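Local atomic coordinates of oligopeptide ABC transporter, periplasmic oligopeptide-binding protein, putative (Thermotoga maritima MSB8, PDB entry 5IPW), a protein that probably binds oligopeptides in the periplasm and delivers them to an ABC transporter for uptake across the membrane. Residues Lys330-Asn335 with Glu594-Ala599; Ala388-Gly393 with Asp495-Pro500; Asp349-Lys354 with Arg431-Gly436; Pro438-Ile443 with Gly465-Ile470; Pro47-Pro52 with Val264-Asn269. One frame throughout, in Å; residues are numbered along the deposited sequence.

Contact 1 of 5, residues Lys330-Asn335 with Glu594-Ala599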
# COMPACT_ATOMS: atom_id res chain seq x y z
N LYS A 330 11.16 7.87 12.11
CA LYS A 330 11.39 6.43 12.11
C LYS A 330 10.19 5.68 11.55
O LYS A 330 9.59 4.84 12.22
CB LYS A 330 11.69 5.92 13.54
CG LYS A 330 13.17 5.89 13.90
CD LYS A 330 13.67 7.22 14.42
CE LYS A 330 15.19 7.21 14.57
NZ LYS A 330 15.71 8.58 14.85
N TRP A 331 9.83 5.99 10.30
CA TRP A 331 8.76 5.25 9.64
C TRP A 331 9.29 3.90 9.18
O TRP A 331 10.47 3.76 8.87
CB TRP A 331 8.22 6.03 8.43
CG TRP A 331 7.62 7.36 8.76
CD1 TRP A 331 7.44 7.91 10.00
CD2 TRP A 331 7.09 8.30 7.83
NE1 TRP A 331 6.84 9.14 9.89
CE2 TRP A 331 6.62 9.40 8.56
CE3 TRP A 331 6.98 8.32 6.44
CZ2 TRP A 331 6.06 10.50 7.95
CZ3 TRP A 331 6.41 9.42 5.84
CH2 TRP A 331 5.96 10.49 6.60
N ILE A 332 8.40 2.91 9.11
CA ILE A 332 8.77 1.55 8.74
C ILE A 332 8.16 1.14 7.40
O ILE A 332 7.15 1.69 6.96
CB ILE A 332 8.36 0.54 9.83
CG1 ILE A 332 6.83 0.49 10.00
CG2 ILE A 332 9.06 0.88 11.15
CD1 ILE A 332 6.35 -0.66 10.87
N ALA A 333 8.80 0.17 6.74
CA ALA A 333 8.23 -0.48 5.56
C ALA A 333 7.23 -1.50 6.04
O ALA A 333 7.26 -1.91 7.20
CB ALA A 333 9.32 -1.14 4.73
N ALA A 334 6.33 -1.91 5.15
CA ALA A 334 5.23 -2.80 5.53
C ALA A 334 5.52 -4.25 5.16
O ALA A 334 4.69 -4.93 4.56
CB ALA A 334 3.94 -2.33 4.88
N ASN A 335 6.71 -4.72 5.53
CA ASN A 335 7.04 -6.12 5.30
C ASN A 335 7.12 -6.91 6.60
O ASN A 335 7.80 -6.52 7.54
CB ASN A 335 8.32 -6.28 4.46
CG ASN A 335 9.49 -5.50 5.00
OD1 ASN A 335 9.64 -5.33 6.21
ND2 ASN A 335 10.35 -5.04 4.10
N GLU A 594 9.89 -5.46 9.31
CA GLU A 594 9.74 -4.02 9.55
C GLU A 594 10.99 -3.17 9.33
O GLU A 594 11.37 -2.40 10.21
CB GLU A 594 9.20 -3.80 10.97
CG GLU A 594 7.84 -4.46 11.18
CD GLU A 594 7.29 -4.27 12.58
OE1 GLU A 594 6.08 -4.49 12.78
OE2 GLU A 594 8.07 -3.91 13.49
N ASP A 595 11.61 -3.29 8.16
CA ASP A 595 12.73 -2.42 7.80
C ASP A 595 12.40 -0.97 8.13
O ASP A 595 11.24 -0.55 8.04
CB ASP A 595 13.06 -2.48 6.30
CG ASP A 595 13.55 -3.84 5.86
OD1 ASP A 595 12.81 -4.83 6.04
OD2 ASP A 595 14.66 -3.91 5.30
N LEU A 596 13.41 -0.20 8.50
CA LEU A 596 13.21 1.22 8.67
C LEU A 596 13.10 1.82 7.28
O LEU A 596 13.86 1.46 6.39
CB LEU A 596 14.39 1.84 9.44
CG LEU A 596 14.07 2.91 10.49
CD1 LEU A 596 13.09 2.42 11.54
CD2 LEU A 596 15.37 3.33 11.15
N SER A 597 12.12 2.70 7.10
CA SER A 597 11.92 3.43 5.84
C SER A 597 11.76 4.90 6.20
O SER A 597 10.66 5.43 6.19
CB SER A 597 10.67 2.91 5.12
OG SER A 597 10.52 3.53 3.85
N PRO A 598 12.88 5.55 6.54
CA PRO A 598 12.81 6.84 7.21
C PRO A 598 12.50 8.02 6.30
O PRO A 598 12.72 7.97 5.09
CB PRO A 598 14.21 6.99 7.79
CG PRO A 598 15.08 6.30 6.80
CD PRO A 598 14.27 5.12 6.34
N ALA A 599 12.00 9.07 6.93
CA ALA A 599 11.73 10.32 6.25
C ALA A 599 12.43 11.39 7.05
O ALA A 599 12.90 11.15 8.16
CB ALA A 599 10.24 10.59 6.22
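W331 and S597 meet through their backbones: W331 O accepts from S597 N at 2.6 Å. A second backbone bond follows, from A333 N to D595 O at 2.9 Å. Between them I332 and L596 form a single beta bridge. A third bond, E594 N to N335 O at 2.9 Å, is nearly straight at the hydrogen, with an angle of 167°. Side-chain packing is close at W331. There A599 CB sits over one face of the indole, 4.0 Å from the centroid of its six-membered ring, in a CH-pi contact. The indole N-H points elsewhere, to P609 O. The solvent side is looser. L596 CD1 only brushes K330 CG at 4.2 Å, and both residues are partly exposed. The side-chain bonds of N335 are also slack. Its CG lies between the backbone N and carbonyl carbon (chi1 52°), and the N335 and D595 side chains cross at about a right angle. ND2 gives a weak bond to D595 OD1 at 3.1 Å, and OD1 takes a weak bond from D595 N. An alanine at N335 would probably leave the D595 carboxylate without this mate and free to turn. Both segments join the sheet of strands 326-333 and 599-602 to that of strands 340-343 and 589-591, consistent with hinge crossings between lobes. Strand 613-614 flanks W331 and I332, while helix 311-324 touches K330 and L596.

Contact 2 of 5, residues Ala388-Gly393 with Asp495-Pro500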
# COMPACT_ATOMS: atom_id res chain seq x y z
N ALA A 388 6.33 -14.15 11.34
CA ALA A 388 6.80 -13.51 10.11
C ALA A 388 5.51 -13.20 9.41
O ALA A 388 5.05 -13.98 8.58
CB ALA A 388 7.63 -14.45 9.27
N SER A 389 4.94 -12.07 9.78
CA SER A 389 3.51 -11.86 9.68
C SER A 389 3.18 -10.38 9.60
O SER A 389 4.08 -9.55 9.45
CB SER A 389 2.84 -12.50 10.90
OG SER A 389 3.34 -12.00 12.12
N LEU A 390 1.90 -10.05 9.71
CA LEU A 390 1.43 -8.68 9.57
C LEU A 390 2.15 -7.77 10.56
O LEU A 390 2.21 -8.08 11.75
CB LEU A 390 -0.09 -8.60 9.72
CG LEU A 390 -0.89 -9.51 8.76
CD1 LEU A 390 -2.39 -9.38 8.95
CD2 LEU A 390 -0.52 -9.26 7.31
N VAL A 391 2.71 -6.69 10.04
CA VAL A 391 3.55 -5.77 10.81
C VAL A 391 2.75 -4.97 11.82
O VAL A 391 1.54 -4.80 11.66
CB VAL A 391 4.32 -4.78 9.91
CG1 VAL A 391 5.23 -5.52 8.94
CG2 VAL A 391 3.37 -3.85 9.16
N SER A 392 3.42 -4.47 12.86
CA SER A 392 2.79 -3.59 13.84
C SER A 392 2.30 -2.30 13.19
O SER A 392 2.97 -1.72 12.33
CB SER A 392 3.75 -3.29 15.01
OG SER A 392 5.04 -2.96 14.54
N GLY A 393 1.10 -1.87 13.60
CA GLY A 393 0.47 -0.67 13.07
C GLY A 393 -0.36 -0.95 11.83
O GLY A 393 -0.39 -0.14 10.90
N ASP A 495 6.64 -8.55 1.81
CA ASP A 495 6.11 -7.18 1.79
C ASP A 495 4.58 -7.19 1.76
O ASP A 495 3.97 -8.25 1.80
CB ASP A 495 6.69 -6.38 0.61
CG ASP A 495 6.56 -7.10 -0.72
OD1 ASP A 495 5.87 -8.14 -0.79
OD2 ASP A 495 7.16 -6.62 -1.71
N ARG A 496 3.98 -6.01 1.72
CA ARG A 496 2.53 -5.87 1.71
C ARG A 496 1.89 -6.61 2.87
O ARG A 496 0.95 -7.38 2.69
CB ARG A 496 1.95 -6.34 0.37
CG ARG A 496 2.59 -5.66 -0.83
CD ARG A 496 1.89 -6.02 -2.12
NE ARG A 496 2.82 -5.98 -3.26
CZ ARG A 496 3.59 -7.00 -3.67
NH1 ARG A 496 3.57 -8.17 -3.04
NH2 ARG A 496 4.38 -6.83 -4.72
N ALA A 497 2.42 -6.37 4.06
CA ALA A 497 1.93 -7.01 5.28
C ALA A 497 1.27 -6.01 6.23
O ALA A 497 1.33 -6.17 7.45
CB ALA A 497 3.08 -7.72 5.97
N ALA A 498 0.65 -4.97 5.67
CA ALA A 498 -0.19 -4.05 6.44
C ALA A 498 -1.63 -4.24 6.01
O ALA A 498 -2.49 -4.60 6.82
CB ALA A 498 0.25 -2.61 6.21
N GLN A 499 -1.90 -4.00 4.73
CA GLN A 499 -3.21 -4.23 4.15
C GLN A 499 -3.09 -5.35 3.13
O GLN A 499 -2.88 -5.10 1.94
CB GLN A 499 -3.76 -2.95 3.52
CG GLN A 499 -5.15 -3.11 2.93
CD GLN A 499 -6.10 -3.78 3.89
OE1 GLN A 499 -6.25 -5.00 3.88
NE2 GLN A 499 -6.73 -2.99 4.75
N PRO A 500 -3.21 -6.61 3.59
CA PRO A 500 -3.03 -7.77 2.73
C PRO A 500 -4.09 -7.90 1.66
O PRO A 500 -3.79 -8.39 0.58
CB PRO A 500 -3.15 -8.96 3.69
CG PRO A 500 -3.09 -8.39 5.06
CD PRO A 500 -3.65 -7.01 4.94
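L390 sets CG anti to its carbonyl carbon, beside the backbone N (chi1 -55°), and its side chain ends against P500. V391 has CG1 in the same relation to its own backbone (chi1 -60°), which puts CG2 between the backbone N and carbonyl carbon. The main anchor is A497 O, which accepts from V391 N at 3.0 Å. The donor is tilted 19° from the carbonyl plane. The same oxygen receives a CA-H...O contact from L390 CA at 3.3 Å. V391 CG2 also packs on it at 3.5 Å. The rest is apolar. L390 CD2 touches P500 CG at 3.5 Å, the two side chains crossing at about a right angle. A497 CB points at the other segment and meets both L390 and V391, 4.1 Å from L390 CD2 and 4.3 Å from V391 CG1. All the touching residues are buried, and the carbonyl of A497 has its polar partner inside this apolar setting. The contact joins two loops, one ahead of helix 399-403 and one leaving strand 489-494. R386 binds the carbonyl oxygens of S389 and L390. A497 also bonds through its backbone to A334, just past strand 326-333. Helix 568-584 packs on the L390-P500 pair, with T579 on L390 and M575 on P500.

Contact 3 of 5, residues Asp349-Lys354 with Arg431-Gly436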
# COMPACT_ATOMS: atom_id res chain seq x y z
N ASP A 349 9.92 -36.16 -3.20
CA ASP A 349 10.43 -37.07 -2.17
C ASP A 349 9.48 -37.23 -0.98
O ASP A 349 9.37 -36.36 -0.12
CB ASP A 349 11.81 -36.57 -1.71
CG ASP A 349 12.46 -37.48 -0.69
OD1 ASP A 349 11.75 -38.31 -0.07
OD2 ASP A 349 13.69 -37.37 -0.50
N GLU A 350 8.82 -38.38 -0.92
CA GLU A 350 7.80 -38.67 0.08
C GLU A 350 8.31 -38.63 1.53
O GLU A 350 7.55 -38.35 2.46
CB GLU A 350 7.20 -40.05 -0.20
CG GLU A 350 5.77 -40.24 0.26
CD GLU A 350 4.98 -41.14 -0.67
OE1 GLU A 350 5.52 -42.17 -1.13
OE2 GLU A 350 3.80 -40.80 -0.96
N VAL A 351 9.59 -38.91 1.72
CA VAL A 351 10.19 -38.94 3.05
C VAL A 351 10.35 -37.52 3.58
O VAL A 351 9.90 -37.22 4.69
CB VAL A 351 11.56 -39.66 3.04
CG1 VAL A 351 12.20 -39.66 4.42
CG2 VAL A 351 11.41 -41.09 2.54
N LEU A 352 10.99 -36.66 2.80
CA LEU A 352 11.10 -35.23 3.13
C LEU A 352 9.73 -34.55 3.26
O LEU A 352 9.50 -33.77 4.17
CB LEU A 352 11.94 -34.48 2.09
CG LEU A 352 13.46 -34.52 2.24
CD1 LEU A 352 14.12 -33.94 1.00
CD2 LEU A 352 13.89 -33.75 3.47
N ARG A 353 8.81 -34.86 2.35
CA ARG A 353 7.47 -34.29 2.45
C ARG A 353 6.92 -34.49 3.85
O ARG A 353 6.43 -33.55 4.46
CB ARG A 353 6.52 -34.91 1.43
CG ARG A 353 5.17 -34.20 1.36
CD ARG A 353 4.14 -35.02 0.61
NE ARG A 353 4.60 -35.30 -0.75
CZ ARG A 353 4.35 -36.41 -1.43
NH1 ARG A 353 3.64 -37.41 -0.91
NH2 ARG A 353 4.83 -36.54 -2.67
N LYS A 354 7.00 -35.73 4.35
CA LYS A 354 6.50 -36.09 5.69
C LYS A 354 7.13 -35.25 6.80
O LYS A 354 6.42 -34.66 7.62
CB LYS A 354 6.75 -37.58 5.98
CG LYS A 354 5.66 -38.51 5.45
CD LYS A 354 4.53 -38.72 6.45
CE LYS A 354 4.77 -39.92 7.36
NZ LYS A 354 5.94 -39.75 8.27
N ARG A 431 21.48 -35.11 12.07
CA ARG A 431 20.58 -36.23 12.32
C ARG A 431 20.15 -36.89 11.01
O ARG A 431 20.72 -36.58 9.95
CB ARG A 431 19.41 -35.83 13.24
CG ARG A 431 18.60 -34.60 12.86
CD ARG A 431 17.58 -34.33 13.96
NE ARG A 431 18.15 -33.66 15.13
CZ ARG A 431 17.73 -33.80 16.39
NH1 ARG A 431 16.73 -34.62 16.71
NH2 ARG A 431 18.33 -33.11 17.36
N LEU A 432 19.20 -37.82 11.07
CA LEU A 432 18.90 -38.70 9.95
C LEU A 432 17.40 -38.87 9.72
O LEU A 432 16.61 -38.82 10.65
CB LEU A 432 19.52 -40.09 10.19
CG LEU A 432 21.01 -40.19 10.51
CD1 LEU A 432 21.33 -41.60 10.97
CD2 LEU A 432 21.89 -39.80 9.33
N LEU A 433 17.04 -39.12 8.46
CA LEU A 433 15.65 -39.37 8.08
C LEU A 433 15.30 -40.82 8.43
O LEU A 433 16.19 -41.63 8.65
CB LEU A 433 15.46 -39.11 6.58
CG LEU A 433 15.89 -37.76 6.01
CD1 LEU A 433 15.77 -37.76 4.50
CD2 LEU A 433 15.06 -36.63 6.60
N PRO A 434 13.99 -41.16 8.44
CA PRO A 434 13.56 -42.54 8.68
C PRO A 434 14.20 -43.62 7.79
O PRO A 434 14.14 -44.79 8.14
CB PRO A 434 12.05 -42.50 8.42
CG PRO A 434 11.67 -41.10 8.75
CD PRO A 434 12.84 -40.24 8.36
N ASP A 435 14.78 -43.23 6.65
CA ASP A 435 15.46 -44.20 5.78
C ASP A 435 16.99 -44.17 5.94
O ASP A 435 17.72 -44.73 5.12
CB ASP A 435 15.04 -44.01 4.31
CG ASP A 435 15.46 -42.65 3.72
OD1 ASP A 435 16.29 -41.94 4.32
OD2 ASP A 435 14.94 -42.32 2.64
N GLY A 436 17.47 -43.52 6.99
CA GLY A 436 18.91 -43.47 7.24
C GLY A 436 19.67 -42.44 6.43
O GLY A 436 20.89 -42.31 6.58
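V351 lays its two methyl groups against the turn L433-G436. CG1 is anti to the backbone N (chi1 179°) and reaches L433 CB at 3.9 Å. The same methyl meets P434 CD at 4.0 Å, where the valine and the proline slide past each other in opposite directions. V351 CG2 comes 3.7 Å from D435 OD2. Deeper in, L352 CD2 makes a light contact with L433 CD2 at 4.4 Å. V351 and L352 stand in the first turn of helix 350-357. D349 is its N-cap. D349 OD1 accepts from V351 N at 2.9 Å, and more weakly from L352 N. The opposing loop is a type I beta turn, closed by G436 N to L433 O at 2.8 Å. It precedes strand 440-445, so the contact rests the start of a helix on the turn leading into that strand. No hydrogen bond passes between the segments. The carboxylates of D349 and D435 lie near each other, with OD1 of the first 5.8 Å from OD2 of the second. R437 forms salt bridges to both acids. The direct contact is therefore mainly apolar, and a shared arginine would be expected to offset the repulsion of the two acids beside it.

Contact 4 of 5, residues Pro438-Ile443 with Gly465-Ile470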
# COMPACT_ATOMS: atom_id res chain seq x y z
N PRO A 438 21.13 -38.81 5.54
CA PRO A 438 21.46 -37.63 6.33
C PRO A 438 20.36 -36.60 6.14
O PRO A 438 19.94 -36.35 5.01
CB PRO A 438 22.77 -37.12 5.72
CG PRO A 438 23.23 -38.16 4.76
CD PRO A 438 22.04 -38.99 4.40
N LEU A 439 19.88 -36.02 7.24
CA LEU A 439 18.84 -34.99 7.16
C LEU A 439 19.43 -33.73 6.53
O LEU A 439 20.14 -32.96 7.19
CB LEU A 439 18.23 -34.71 8.53
CG LEU A 439 17.09 -33.71 8.49
CD1 LEU A 439 15.93 -34.18 9.34
CD2 LEU A 439 17.57 -32.35 8.95
N ARG A 440 19.12 -33.54 5.25
CA ARG A 440 19.73 -32.51 4.44
C ARG A 440 18.74 -32.02 3.40
O ARG A 440 17.94 -32.79 2.87
CB ARG A 440 20.99 -33.05 3.75
CG ARG A 440 21.63 -32.10 2.75
CD ARG A 440 22.89 -32.69 2.15
NE ARG A 440 23.54 -31.77 1.21
CZ ARG A 440 24.78 -31.90 0.73
NH1 ARG A 440 25.56 -32.91 1.10
NH2 ARG A 440 25.24 -30.99 -0.11
N PHE A 441 18.81 -30.72 3.11
CA PHE A 441 18.10 -30.15 1.97
C PHE A 441 18.75 -28.85 1.56
O PHE A 441 19.58 -28.30 2.28
CB PHE A 441 16.62 -29.96 2.27
CG PHE A 441 16.34 -29.07 3.44
CD1 PHE A 441 16.35 -29.59 4.73
CD2 PHE A 441 16.03 -27.73 3.26
CE1 PHE A 441 16.08 -28.78 5.82
CE2 PHE A 441 15.76 -26.91 4.35
CZ PHE A 441 15.78 -27.44 5.63
N THR A 442 18.38 -28.37 0.38
CA THR A 442 18.95 -27.16 -0.19
C THR A 442 17.97 -25.99 -0.08
O THR A 442 16.80 -26.12 -0.43
CB THR A 442 19.34 -27.38 -1.67
OG1 THR A 442 20.52 -28.20 -1.73
CG2 THR A 442 19.62 -26.06 -2.37
N ILE A 443 18.47 -24.86 0.41
CA ILE A 443 17.71 -23.63 0.45
C ILE A 443 17.97 -22.89 -0.85
O ILE A 443 19.12 -22.58 -1.18
CB ILE A 443 18.11 -22.72 1.63
CG1 ILE A 443 17.83 -23.43 2.96
CG2 ILE A 443 17.36 -21.40 1.57
CD1 ILE A 443 18.44 -22.75 4.16
N GLY A 465 21.31 -30.14 14.13
CA GLY A 465 21.61 -31.28 13.27
C GLY A 465 20.94 -31.26 11.90
O GLY A 465 20.91 -32.28 11.22
N VAL A 466 20.40 -30.11 11.50
CA VAL A 466 19.76 -29.98 10.21
C VAL A 466 20.76 -29.42 9.21
O VAL A 466 21.24 -28.29 9.36
CB VAL A 466 18.51 -29.09 10.29
CG1 VAL A 466 18.01 -28.76 8.89
CG2 VAL A 466 17.42 -29.76 11.11
N TRP A 467 21.08 -30.22 8.20
CA TRP A 467 22.09 -29.87 7.20
C TRP A 467 21.44 -29.10 6.05
O TRP A 467 20.51 -29.59 5.42
CB TRP A 467 22.72 -31.15 6.65
CG TRP A 467 23.95 -30.95 5.81
CD1 TRP A 467 24.47 -29.77 5.35
CD2 TRP A 467 24.81 -31.98 5.29
NE1 TRP A 467 25.59 -30.00 4.60
CE2 TRP A 467 25.82 -31.35 4.55
CE3 TRP A 467 24.81 -33.38 5.40
CZ2 TRP A 467 26.84 -32.07 3.91
CZ3 TRP A 467 25.82 -34.09 4.76
CH2 TRP A 467 26.82 -33.43 4.03
N VAL A 468 21.94 -27.89 5.79
CA VAL A 468 21.49 -27.15 4.62
C VAL A 468 22.65 -26.59 3.83
O VAL A 468 23.73 -26.33 4.37
CB VAL A 468 20.51 -26.01 4.98
CG1 VAL A 468 19.26 -26.57 5.63
CG2 VAL A 468 21.18 -24.98 5.89
N GLU A 469 22.42 -26.43 2.53
CA GLU A 469 23.29 -25.67 1.64
C GLU A 469 22.46 -24.59 0.98
O GLU A 469 21.22 -24.63 1.01
CB GLU A 469 23.91 -26.56 0.56
CG GLU A 469 24.74 -27.72 1.09
CD GLU A 469 25.95 -27.29 1.89
OE1 GLU A 469 26.42 -26.14 1.74
OE2 GLU A 469 26.44 -28.12 2.69
N ILE A 470 23.14 -23.62 0.38
CA ILE A 470 22.49 -22.44 -0.17
C ILE A 470 22.81 -22.34 -1.65
O ILE A 470 23.98 -22.20 -2.02
CB ILE A 470 23.00 -21.17 0.54
CG1 ILE A 470 22.78 -21.25 2.06
CG2 ILE A 470 22.35 -19.92 -0.04
CD1 ILE A 470 21.34 -21.48 2.49
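This is the parallel strand pair of a beta-alpha-beta unit, with R440-I443 alongside W467-I470 and helix 448-462 as the connection. The short strand segments lie 4.7 Å apart at closest, with their directions 26° apart. The ladder runs through W467 N to L439 O, F441 N to W467 O and I443 N to E469 O, the last at 2.8 Å. E469 N to F441 O is weak. On the face of R440, W467, T442 and E469, the arginine chain is extended from CG to NE and lies over the indole. Its CD sits above the centre of the six-membered ring, 3.9 Å from the centroid. CZ is 4.1 Å from that centroid, a cation-pi contact, and the guanidinium plane is turned 31° from the ring. W467 NE1 donates to E469 OE2 at 2.8 Å, which helps fix the rotation of the indole. The other face is apolar. V468 CG1 covers one face of the F441 ring, 3.8 Å from its centroid. I443 CB packs on I470 CD1 at 3.6 Å. W461 and W454 of helix 448-462 cover this side. G465 ends that helix in a Schellman motif. One strand face beneath the connecting helix and the other turned from it is the layout of a beta-alpha-beta crossover in an alpha/beta domain.

Contact 5 of 5, residues Pro47-Pro52 with Val264-Asn269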
# COMPACT_ATOMS: atom_id res chain seq x y z
N PRO A 47 -17.74 21.51 4.13
CA PRO A 47 -16.38 21.05 3.86
C PRO A 47 -15.97 19.89 4.76
O PRO A 47 -16.52 19.71 5.84
CB PRO A 47 -15.53 22.28 4.19
CG PRO A 47 -16.35 23.07 5.15
CD PRO A 47 -17.76 22.88 4.68
N LEU A 48 -15.00 19.09 4.31
CA LEU A 48 -14.39 18.09 5.16
C LEU A 48 -13.67 18.82 6.29
O LEU A 48 -13.15 19.91 6.09
CB LEU A 48 -13.43 17.21 4.36
CG LEU A 48 -12.59 16.19 5.14
CD1 LEU A 48 -13.45 15.16 5.84
CD2 LEU A 48 -11.61 15.50 4.21
N VAL A 49 -13.68 18.23 7.48
CA VAL A 49 -13.05 18.85 8.64
C VAL A 49 -11.91 17.96 9.06
O VAL A 49 -12.08 16.76 9.26
CB VAL A 49 -14.05 19.01 9.81
CG1 VAL A 49 -13.37 19.68 11.00
CG2 VAL A 49 -15.25 19.83 9.35
N VAL A 50 -10.73 18.56 9.19
CA VAL A 50 -9.51 17.80 9.40
C VAL A 50 -8.90 18.16 10.73
O VAL A 50 -8.70 19.33 11.02
CB VAL A 50 -8.53 18.07 8.26
CG1 VAL A 50 -7.19 17.38 8.50
CG2 VAL A 50 -9.15 17.59 6.97
N GLN A 51 -8.62 17.15 11.55
CA GLN A 51 -7.94 17.39 12.81
C GLN A 51 -6.44 17.22 12.61
O GLN A 51 -5.98 16.18 12.13
CB GLN A 51 -8.43 16.46 13.90
CG GLN A 51 -7.86 16.81 15.26
CD GLN A 51 -8.26 15.80 16.30
OE1 GLN A 51 -9.46 15.56 16.51
NE2 GLN A 51 -7.28 15.19 16.96
N PRO A 52 -5.67 18.25 12.96
CA PRO A 52 -4.24 18.19 12.79
C PRO A 52 -3.58 17.00 13.47
O PRO A 52 -4.03 16.56 14.52
CB PRO A 52 -3.74 19.47 13.44
CG PRO A 52 -4.86 20.42 13.27
CD PRO A 52 -6.12 19.61 13.29
N VAL A 264 -11.27 21.91 5.48
CA VAL A 264 -10.77 22.88 6.43
C VAL A 264 -10.26 22.21 7.70
O VAL A 264 -10.43 21.01 7.92
CB VAL A 264 -11.85 23.91 6.82
CG1 VAL A 264 -12.40 24.62 5.59
CG2 VAL A 264 -12.99 23.25 7.59
N ASP A 265 -9.58 23.02 8.49
CA ASP A 265 -9.19 22.77 9.88
C ASP A 265 -10.34 22.65 10.83
O ASP A 265 -11.45 23.09 10.54
CB ASP A 265 -8.48 24.03 10.39
CG ASP A 265 -7.05 23.87 10.45
OD1 ASP A 265 -6.57 22.81 10.02
OD2 ASP A 265 -6.39 24.81 10.92
N ILE A 266 -10.04 22.17 12.02
CA ILE A 266 -10.95 22.33 13.15
C ILE A 266 -11.20 23.81 13.49
O ILE A 266 -12.24 24.13 14.04
CB ILE A 266 -10.50 21.54 14.41
CG1 ILE A 266 -9.10 21.95 14.88
CG2 ILE A 266 -10.52 20.05 14.12
CD1 ILE A 266 -8.65 21.22 16.14
N GLU A 267 -10.27 24.71 13.19
CA GLU A 267 -10.51 26.15 13.35
C GLU A 267 -11.09 26.84 12.10
O GLU A 267 -11.18 28.06 12.05
CB GLU A 267 -9.22 26.87 13.75
CG GLU A 267 -8.72 26.56 15.16
CD GLU A 267 -9.57 27.21 16.24
OE1 GLU A 267 -9.55 28.46 16.34
OE2 GLU A 267 -10.25 26.48 17.00
N GLY A 268 -11.47 26.07 11.09
CA GLY A 268 -12.03 26.65 9.86
C GLY A 268 -11.04 27.25 8.85
O GLY A 268 -11.46 27.92 7.90
N ASN A 269 -9.74 27.02 9.03
CA ASN A 269 -8.75 27.35 8.00
C ASN A 269 -8.90 26.45 6.76
O ASN A 269 -8.83 25.23 6.87
CB ASN A 269 -7.32 27.21 8.54
CG ASN A 269 -7.03 28.15 9.69
OD1 ASN A 269 -7.21 29.35 9.58
ND2 ASN A 269 -6.57 27.59 10.81
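V264 is gripped by the backbone of the 47-52 segment on both its polar atoms. V264 N donates to L48 O at 2.8 Å with an angle of 171° at the hydrogen. V264 O accepts from V50 N, also at 2.8 Å. Further on, I266 N to V50 O at 3.3 Å is weak. Strand 48-51 is the middle strand of a small three-stranded mixed sheet. It runs parallel to strand 263-265 and antiparallel to strand 2-4. Apolar contacts follow the same line. V264 CG1 meets P47 CB at 4.2 Å, the two side chains crossing obliquely. I266 has CG1 between its backbone N and carbonyl carbon (chi1 59°), and that atom lies 4.1 Å from P52 CD. Its CG2 packs on Q51 CA at 3.9 Å and, less closely, on V49 CG1. An alanine at I266 would probably open a gap beside P52 and V49. Y10 of helix 7-14 touches both V49 and I266. Within V264-N269, D265 begins a type I turn that closes with G268 N to D265 O. D265 OD2 accepts from N269 ND2 at 2.8 Å, and outside the segment it bonds Y273 OH.

Overall arrangement
From the N terminus, contact 5 comes first. It closes the loop from strand 48-51 to strand 263-265 before any other contact opens. Contact 1 opens at 330-335 and closes only at 594-599, so contacts 2, 3 and 4 nest within it. It sets the end of strand 326-333 against the loop before strand 599-602. Contact 3 opens before contact 2 and closes inside it; these two cross. Contact 3 sets helix 350-357 on the turn before strand 440-445. Contact 4, nested in contact 2, pairs that strand with 467-472. Contact 2 joins two loops and touches contact 1 near the centre of the molecule. Contacts 3 and 4 touch, R431 probably bonding L439 through the backbone.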